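Local coordinates for thiamine-monophosphate kinase (Aquifex aeolicus, PDB 1VQV), which catalyses the ATP-dependent phosphorylation of thiamine monophosphate to thiamine diphosphate, the active form of vitamin B1, as a homodimer, at residues 63-68 against 82-87. Sequence-based numbering, arbitrary orientation.
Sequences KAISVN and ALISLN
With CG1 of I65 set beside the backbone N and opposite the carbonyl carbon (chi1 -68°), a second turn at chi2 -63° folds CD1 round to face the strand; I84 begins the same way but runs on extended (chi2 -176°), which carries its CD1 up to the I65 methyl. The two isoleucines meet end methyl to end methyl, I65 CD1 lying 3.9 Å from I84 CD1, and their side chains cross at about a right angle. The same I65 methyl also comes to 4.3 Å from A82 CB, so a single branch of the helix residue touches two strand residues that point to the same face of the sheet. No hydrogen bond joins the two segments: the backbones stay well apart, with 8.1 Å between I65 CA and A82 CA, and the contact is small and wholly apolar. Helix 94-111 adds to this core, A107 and Y111 touching I65 while V104 packs on I84; V115 and V130 of the flanking strands also touch I84. The I84 side chain is about 4 Å from that of the ATP-binding Y101. On the opposite face, L83 packs on T41 of the second subunit. This is the helix-on-sheet core of the PurM-like N-terminal domain, with helix 57-73 packed over the four-stranded mixed sheet.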
# COMPACT_ATOMS: atom_id res chain seq x y z
N LYS B 63 -2.46 -13.24 -8.81
CA LYS B 63 -3.65 -12.47 -8.51
C LYS B 63 -3.33 -11.14 -7.83
O LYS B 63 -3.94 -10.12 -8.15
CB LYS B 63 -4.59 -13.30 -7.64
CG LYS B 63 -5.99 -12.76 -7.54
CD LYS B 63 -6.94 -13.85 -7.12
CE LYS B 63 -8.35 -13.32 -6.99
NZ LYS B 63 -9.31 -14.39 -6.57
N ALA B 64 -2.38 -11.13 -6.90
CA ALA B 64 -2.03 -9.90 -6.19
C ALA B 64 -1.72 -8.77 -7.16
O ALA B 64 -2.09 -7.62 -6.93
CB ALA B 64 -0.85 -10.15 -5.27
N ILE B 65 -1.03 -9.09 -8.24
CA ILE B 65 -0.69 -8.10 -9.25
C ILE B 65 -1.86 -7.85 -10.22
O ILE B 65 -2.15 -6.72 -10.58
CB ILE B 65 0.55 -8.56 -10.05
CG1 ILE B 65 1.78 -8.53 -9.14
CG2 ILE B 65 0.73 -7.68 -11.30
CD1 ILE B 65 2.15 -7.17 -8.61
N SER B 66 -2.54 -8.92 -10.61
CA SER B 66 -3.66 -8.79 -11.53
C SER B 66 -4.84 -7.97 -11.05
O SER B 66 -5.45 -7.27 -11.85
CB SER B 66 -4.15 -10.18 -11.96
OG SER B 66 -3.30 -10.72 -12.96
N VAL B 67 -5.19 -8.04 -9.77
CA VAL B 67 -6.33 -7.27 -9.31
C VAL B 67 -6.03 -5.78 -9.47
O VAL B 67 -6.87 -5.02 -9.97
CB VAL B 67 -6.67 -7.58 -7.84
CG1 VAL B 67 -7.83 -6.71 -7.38
CG2 VAL B 67 -7.05 -9.04 -7.70
N ASN B 68 -4.84 -5.35 -9.07
CA ASN B 68 -4.50 -3.95 -9.19
C ASN B 68 -4.42 -3.48 -10.63
O ASN B 68 -4.76 -2.34 -10.93
CB ASN B 68 -3.18 -3.64 -8.49
CG ASN B 68 -3.37 -3.41 -7.04
OD1 ASN B 68 -4.38 -2.86 -6.63
ND2 ASN B 68 -2.40 -3.82 -6.24
N ALA B 82 4.99 -1.16 -8.74
CA ALA B 82 4.27 -1.83 -7.68
C ALA B 82 5.06 -2.00 -6.38
O ALA B 82 6.26 -2.26 -6.39
CB ALA B 82 3.80 -3.18 -8.17
N LEU B 83 4.36 -1.82 -5.26
CA LEU B 83 4.91 -1.98 -3.92
C LEU B 83 4.12 -3.11 -3.24
O LEU B 83 2.90 -3.02 -3.08
CB LEU B 83 4.75 -0.71 -3.08
CG LEU B 83 5.61 0.52 -3.36
CD1 LEU B 83 5.30 1.58 -2.34
CD2 LEU B 83 7.07 0.15 -3.29
N ILE B 84 4.82 -4.17 -2.84
CA ILE B 84 4.15 -5.29 -2.21
C ILE B 84 4.52 -5.47 -0.75
O ILE B 84 5.67 -5.74 -0.41
CB ILE B 84 4.42 -6.60 -2.97
CG1 ILE B 84 3.85 -6.49 -4.38
CG2 ILE B 84 3.82 -7.78 -2.21
CD1 ILE B 84 3.98 -7.72 -5.20
N SER B 85 3.51 -5.33 0.10
CA SER B 85 3.67 -5.45 1.53
C SER B 85 3.11 -6.80 2.01
O SER B 85 1.96 -7.14 1.73
CB SER B 85 2.95 -4.27 2.21
OG SER B 85 3.20 -4.21 3.59
N LEU B 86 3.93 -7.56 2.73
CA LEU B 86 3.48 -8.86 3.21
C LEU B 86 3.45 -9.02 4.72
O LEU B 86 4.41 -8.68 5.40
CB LEU B 86 4.35 -9.97 2.61
CG LEU B 86 4.25 -10.24 1.11
CD1 LEU B 86 5.11 -11.44 0.79
CD2 LEU B 86 2.79 -10.51 0.72
N ASN B 87 2.33 -9.54 5.21
CA ASN B 87 2.13 -9.84 6.63
C ASN B 87 2.22 -11.36 6.65
O ASN B 87 1.28 -12.04 6.25
CB ASN B 87 0.74 -9.42 7.09
CG ASN B 87 0.60 -7.93 7.29
OD1 ASN B 87 -0.46 -7.46 7.70
ND2 ASN B 87 1.66 -7.18 7.02